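Local structure of apical membrane antigen 1-like protein, soluble form (Toxoplasma gondii, 3ZLE) at residues A[255-260]-A[334-339]; A[301-306]-A[318-323]. The protein probably takes part in host cell invasion by sporozoites, as a surface antigen of the AMA1 family associated with the moving junction. One frame throughout, in Å; residues are numbered along the deposited sequence.

Contact 1: residues A[255-260]-A[334-339]; sequences ECWKRV and VAYTAL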
loop_
_atom_site.group_PDB
_atom_site.type_symbol
_atom_site.label_atom_id
_atom_site.label_comp_id
_atom_site.label_asym_id
_atom_site.label_seq_id
_atom_site.Cartn_x
_atom_site.Cartn_y
_atom_site.Cartn_z
ATOM N N GLU A 255 3.340 11.834 -9.456
ATOM C CA GLU A 255 4.726 11.493 -9.263
ATOM C C GLU A 255 4.981 11.422 -7.755
ATOM O O GLU A 255 5.607 10.492 -7.285
ATOM C CB GLU A 255 5.644 12.536 -9.956
ATOM C CG GLU A 255 7.131 12.483 -9.576
ATOM C CD GLU A 255 8.016 13.355 -10.493
ATOM O OE1 GLU A 255 7.692 13.510 -11.686
ATOM O OE2 GLU A 255 9.042 13.881 -10.026
ATOM N N CYS A 256 4.413 12.351 -7.002
ATOM C CA CYS A 256 4.512 12.306 -5.544
ATOM C C CYS A 256 3.880 11.025 -4.982
ATOM O O CYS A 256 4.421 10.405 -4.085
ATOM C CB CYS A 256 3.874 13.543 -4.904
ATOM S SG CYS A 256 4.055 13.658 -3.101
ATOM N N TRP A 257 2.758 10.626 -5.551
ATOM C CA TRP A 257 2.055 9.445 -5.104
ATOM C C TRP A 257 2.904 8.175 -5.313
ATOM O O TRP A 257 2.977 7.316 -4.454
ATOM C CB TRP A 257 0.707 9.352 -5.838
ATOM C CG TRP A 257 0.004 8.017 -5.673
ATOM C CD1 TRP A 257 -0.642 7.566 -4.565
ATOM C CD2 TRP A 257 -0.090 6.964 -6.654
ATOM N NE1 TRP A 257 -1.152 6.296 -4.795
ATOM C CE2 TRP A 257 -0.832 5.911 -6.068
ATOM C CE3 TRP A 257 0.318 6.847 -7.987
ATOM C CZ2 TRP A 257 -1.136 4.707 -6.757
ATOM C CZ3 TRP A 257 0.004 5.652 -8.686
ATOM C CH2 TRP A 257 -0.774 4.635 -8.085
ATOM N N LYS A 258 3.595 8.105 -6.438
ATOM C CA LYS A 258 4.522 7.015 -6.710
ATOM C C LYS A 258 5.763 7.029 -5.841
ATOM O O LYS A 258 6.313 5.975 -5.512
ATOM C CB LYS A 258 4.937 7.055 -8.152
ATOM C CG LYS A 258 3.939 6.393 -9.047
ATOM C CD LYS A 258 4.315 6.541 -10.500
ATOM C CE LYS A 258 3.296 5.812 -11.332
ATOM N NZ LYS A 258 3.428 6.035 -12.778
ATOM N N ARG A 259 6.203 8.227 -5.477
ATOM C CA ARG A 259 7.448 8.397 -4.776
ATOM C C ARG A 259 7.355 7.907 -3.355
ATOM O O ARG A 259 8.306 7.342 -2.832
ATOM C CB ARG A 259 7.839 9.870 -4.787
ATOM C CG ARG A 259 9.218 10.159 -4.241
ATOM C CD ARG A 259 9.966 11.111 -5.178
ATOM N NE ARG A 259 9.802 12.506 -4.822
ATOM C CZ ARG A 259 9.820 13.520 -5.705
ATOM N NH1 ARG A 259 9.884 13.290 -6.999
ATOM N NH2 ARG A 259 9.770 14.763 -5.280
ATOM N N VAL A 260 6.266 8.245 -2.677
ATOM C CA VAL A 260 6.115 7.865 -1.304
ATOM C C VAL A 260 6.133 6.345 -1.156
ATOM O O VAL A 260 6.733 5.809 -0.225
ATOM C CB VAL A 260 4.849 8.503 -0.727
ATOM C CG1 VAL A 260 3.591 7.997 -1.423
ATOM C CG2 VAL A 260 4.790 8.426 0.747
ATOM N N VAL A 334 -2.479 18.026 -1.816
ATOM C CA VAL A 334 -2.976 16.612 -1.719
ATOM C C VAL A 334 -2.196 15.787 -0.683
ATOM O O VAL A 334 -0.973 15.932 -0.535
ATOM C CB VAL A 334 -2.964 15.898 -3.081
ATOM C CG1 VAL A 334 -3.679 14.527 -2.983
ATOM C CG2 VAL A 334 -3.661 16.758 -4.145
ATOM N N ALA A 335 -2.903 14.962 0.087
ATOM C CA ALA A 335 -2.223 14.098 1.052
ATOM C C ALA A 335 -2.283 12.656 0.633
ATOM O O ALA A 335 -3.376 12.088 0.457
ATOM C CB ALA A 335 -2.764 14.285 2.439
ATOM N N TYR A 336 -1.109 12.066 0.447
ATOM C CA TYR A 336 -0.997 10.732 -0.122
ATOM C C TYR A 336 -0.442 9.735 0.933
ATOM O O TYR A 336 0.353 10.121 1.825
ATOM C CB TYR A 336 0.004 10.803 -1.292
ATOM C CG TYR A 336 -0.542 11.467 -2.529
ATOM C CD1 TYR A 336 -1.572 10.865 -3.256
ATOM C CD2 TYR A 336 -0.022 12.682 -2.993
ATOM C CE1 TYR A 336 -2.020 11.378 -4.421
ATOM C CE2 TYR A 336 -0.485 13.246 -4.193
ATOM C CZ TYR A 336 -1.481 12.573 -4.902
ATOM O OH TYR A 336 -2.011 13.104 -6.048
ATOM N N THR A 337 -0.679 8.451 0.740
ATOM C CA THR A 337 0.160 7.462 1.478
ATOM C C THR A 337 0.746 6.416 0.592
ATOM O O THR A 337 0.255 6.146 -0.520
ATOM C CB THR A 337 -0.583 6.764 2.604
ATOM O OG1 THR A 337 -1.467 5.801 2.054
ATOM C CG2 THR A 337 -1.352 7.744 3.474
ATOM N N ALA A 338 1.717 5.704 1.120
ATOM C CA ALA A 338 2.168 4.499 0.439
ATOM C C ALA A 338 1.097 3.424 0.280
ATOM O O ALA A 338 1.141 2.637 -0.691
ATOM C CB ALA A 338 3.406 3.945 1.075
ATOM N N LEU A 339 0.074 3.460 1.110
ATOM C CA LEU A 339 -1.042 2.450 0.931
ATOM C C LEU A 339 -2.083 2.790 -0.112
ATOM O O LEU A 339 -2.581 1.895 -0.840
ATOM C CB LEU A 339 -1.728 2.173 2.242
ATOM C CG LEU A 339 -0.841 1.303 3.133
ATOM C CD1 LEU A 339 -1.251 1.424 4.581
ATOM C CD2 LEU A 339 -0.929 -0.132 2.650
HETATM O O HOH W 1 1.528 5.308 -2.880
#
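W257 of the helix and Y336 of the strand meet with their side chains crossing at about a right angle. The CB of W257 sits over one face of the phenol ring, displaced toward its CD1-CE1 side, in a CH-pi contact 3.8 Å from the ring centroid. V334 CG1 lies over the opposite face, toward the rim. Beside W257 CB, CD1 of the indole comes within 3.7 Å of Y336 CD1. The two ring planes are oblique, at 52° to each other. W257 CG lies anti to the backbone N (chi1 168°), beside the carbonyl carbon, while CB itself stays over the phenol ring. C256 approaches the same phenol ring obliquely, its SG 4.2 Å from Y336 CD2, a cysteine sulfur-aromatic contact. One turn on from C256, V260 CG1 packs against the strand backbone, 3.8 Å from T337 C, and its CG2 faces the A338 amide. Helix 253-262 thus lies against strand 333-337, next to 303-308 in an antiparallel sheet; the axes of 255-260 and 334-337 approach to 7.8 Å at 30°. A helix packed on a sheet and tied to it by a disulfide, here C256 to C317 on strand 315-320, is consistent with the PAN-like fold of the AMA1 family. Water 1 bridges two backbone carbonyls, T337 O at 2.8 Å and W257 O at 2.9 Å; it has more acceptors in reach than protons, so these may be shared. In the second shell, the turn after the strand holds the indole, because W257 NE1 bonds to G340 O while T337 OG1 pairs with G340 N and, weakly, with L339 N.

Contact 2: residues A[301-306]-A[318-323]; sequences ANWANF and AIFDQV
The CB of W303 lies over the phenyl face of F320, its partner in a hydrogen-bonded antiparallel pair, with F320 CZ only 3.2 Å away, a tight CH-pi contact. The two side chains cross at about a right angle, yet their ring planes are nearly parallel: the five-membered indole ring and the phenyl ring are at 16°, but slid apart to a centroid distance of 5.3 Å, so they barely overlap. F320 CG stands between its own backbone N and carbonyl carbon (chi1 63°), and the ring lies beside W303 CB. Further out on the indole, Q322 O rests over one face, 3.5 Å from W303 CE3, and V323 CG2 reaches W303 CH2 at 3.8 Å. N302 CB lies over the opposite face, toward the rim, while F320 O lies in plane at the edge. On the other side of the sheet, where helix 253-262 packs, A304 CB meets I319 CG1 at 3.8 Å. The backbone of this beta hairpin closes through F320 N to W303 O, at 3.0 Å, and through the reciprocal pair of N305 and A318. N302 and W303 together oppose F320 as a classic beta bulge. Beyond the segments, F239 stacks on F320, W303 NE1 bonds to F22 O, and N305 ND2 bonds to the carbonyls of F228 and F239. The buried polar groups of W303 and N305 are therefore satisfied outside the hairpin, while backbone hydrogen bonds join its strands and their side chains add apolar and CH-pi contacts; F320 O, set against the C-H rim of the indole, probably gains a mild electrostatic attraction.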
loop_
_atom_site.group_PDB
_atom_site.type_symbol
_atom_site.label_atom_id
_atom_site.label_comp_id
_atom_site.label_asym_id
_atom_site.label_seq_id
_atom_site.Cartn_x
_atom_site.Cartn_y
_atom_site.Cartn_z
ATOM N N ALA A 301 8.435 5.897 6.594
ATOM C CA ALA A 301 8.104 7.154 5.929
ATOM C C ALA A 301 7.007 6.850 4.918
ATOM O O ALA A 301 7.305 6.476 3.792
ATOM C CB ALA A 301 9.338 7.706 5.224
ATOM N N ASN A 302 5.760 6.837 5.376
ATOM C CA ASN A 302 4.680 6.218 4.609
ATOM C C ASN A 302 3.686 7.279 4.093
ATOM O O ASN A 302 2.748 6.940 3.365
ATOM C CB ASN A 302 3.866 5.227 5.476
ATOM C CG ASN A 302 4.718 4.231 6.200
ATOM O OD1 ASN A 302 5.645 3.641 5.623
ATOM N ND2 ASN A 302 4.300 3.891 7.413
ATOM N N TRP A 303 3.800 8.497 4.618
ATOM C CA TRP A 303 2.920 9.604 4.258
ATOM C C TRP A 303 3.663 10.655 3.446
ATOM O O TRP A 303 4.847 10.837 3.639
ATOM C CB TRP A 303 2.367 10.256 5.497
ATOM C CG TRP A 303 1.722 9.276 6.499
ATOM C CD1 TRP A 303 0.388 9.039 6.660
ATOM C CD2 TRP A 303 2.395 8.538 7.552
ATOM N NE1 TRP A 303 0.192 8.118 7.685
ATOM C CE2 TRP A 303 1.409 7.792 8.236
ATOM C CE3 TRP A 303 3.742 8.344 7.894
ATOM C CZ2 TRP A 303 1.723 6.904 9.298
ATOM C CZ3 TRP A 303 4.055 7.454 8.923
ATOM C CH2 TRP A 303 3.037 6.774 9.637
ATOM N N ALA A 304 2.954 11.308 2.502
ATOM C CA ALA A 304 3.508 12.377 1.709
ATOM C C ALA A 304 2.539 13.545 1.609
ATOM O O ALA A 304 1.357 13.358 1.358
ATOM C CB ALA A 304 3.884 11.887 0.301
ATOM N N ASN A 305 3.043 14.760 1.841
ATOM C CA ASN A 305 2.286 15.961 1.563
ATOM C C ASN A 305 2.699 16.552 0.235
ATOM O O ASN A 305 3.898 16.824 0.007
ATOM C CB ASN A 305 2.498 16.974 2.676
ATOM C CG ASN A 305 1.594 16.722 3.844
ATOM O OD1 ASN A 305 0.557 16.044 3.709
ATOM N ND2 ASN A 305 1.946 17.270 4.987
ATOM N N PHE A 306 1.731 16.750 -0.654
ATOM C CA PHE A 306 1.997 17.408 -1.935
ATOM C C PHE A 306 1.463 18.851 -1.950
ATOM O O PHE A 306 0.253 19.081 -1.861
ATOM C CB PHE A 306 1.377 16.635 -3.077
ATOM C CG PHE A 306 1.489 17.341 -4.400
ATOM C CD1 PHE A 306 2.636 17.224 -5.175
ATOM C CD2 PHE A 306 0.504 18.220 -4.808
ATOM C CE1 PHE A 306 2.711 17.829 -6.408
ATOM C CE2 PHE A 306 0.591 18.868 -6.033
ATOM C CZ PHE A 306 1.676 18.650 -6.847
ATOM N N ALA A 318 6.688 16.264 0.110
ATOM C CA ALA A 318 7.335 16.188 1.441
ATOM C C ALA A 318 6.938 14.901 2.127
ATOM O O ALA A 318 5.824 14.778 2.662
ATOM C CB ALA A 318 6.941 17.377 2.309
ATOM N N ILE A 319 7.848 13.945 2.110
ATOM C CA ILE A 319 7.587 12.641 2.672
ATOM C C ILE A 319 8.031 12.554 4.131
ATOM O O ILE A 319 9.158 12.875 4.479
ATOM C CB ILE A 319 8.321 11.595 1.881
ATOM C CG1 ILE A 319 7.681 11.445 0.497
ATOM C CG2 ILE A 319 8.448 10.307 2.672
ATOM C CD1 ILE A 319 8.592 10.766 -0.504
ATOM N N PHE A 320 7.152 12.090 4.990
ATOM C CA PHE A 320 7.482 12.125 6.403
ATOM C C PHE A 320 7.166 10.806 7.062
ATOM O O PHE A 320 6.480 9.965 6.483
ATOM C CB PHE A 320 6.773 13.278 7.101
ATOM C CG PHE A 320 5.260 13.169 7.076
ATOM C CD1 PHE A 320 4.525 13.647 5.981
ATOM C CD2 PHE A 320 4.565 12.689 8.186
ATOM C CE1 PHE A 320 3.150 13.635 5.989
ATOM C CE2 PHE A 320 3.179 12.603 8.176
ATOM C CZ PHE A 320 2.471 13.055 7.060
ATOM N N ASP A 321 7.614 10.651 8.298
ATOM C CA ASP A 321 7.504 9.360 8.970
ATOM C C ASP A 321 6.883 9.427 10.338
ATOM O O ASP A 321 7.050 8.499 11.118
ATOM C CB ASP A 321 8.873 8.683 9.071
ATOM C CG ASP A 321 9.809 9.397 10.026
ATOM O OD1 ASP A 321 9.414 10.403 10.640
ATOM O OD2 ASP A 321 10.974 8.988 10.095
ATOM N N GLN A 322 6.033 10.430 10.565
ATOM C CA GLN A 322 5.214 10.479 11.780
ATOM C C GLN A 322 3.737 10.207 11.504
ATOM O O GLN A 322 3.184 10.659 10.514
ATOM C CB GLN A 322 5.343 11.835 12.438
ATOM C CG GLN A 322 6.766 12.203 12.808
ATOM C CD GLN A 322 6.926 12.408 14.296
ATOM O OE1 GLN A 322 6.151 13.142 14.922
ATOM N NE2 GLN A 322 7.905 11.729 14.885
ATOM N N VAL A 323 3.078 9.550 12.444
ATOM C CA VAL A 323 1.670 9.416 12.364
ATOM C C VAL A 323 1.053 10.791 12.550
ATOM O O VAL A 323 1.218 11.413 13.617
ATOM C CB VAL A 323 1.125 8.453 13.418
ATOM C CG1 VAL A 323 -0.409 8.512 13.428
ATOM C CG2 VAL A 323 1.602 7.031 13.130
#

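In the fold
The centres of contacts 1 and 2 lie 8 Å apart, and both belong to one antiparallel sheet, ordered 246-249, 315-320, 303-308, 333-337, with helix 253-262 packed on it. Along the chain, 255-260 comes first, then the hairpin segments 301-306 and 318-323, and finally 334-339, so contact 2 is nested inside the loop that contact 1 closes. Strand 303-308 sits between the two partner strands: V334 O is 2.8 Å from F306 N, a probable hydrogen bond, and V260 CG2 of the helix packs on A304 CB. Together the contacts form a continuous helix-on-sheet core within the AMA1 family region of this ectodomain.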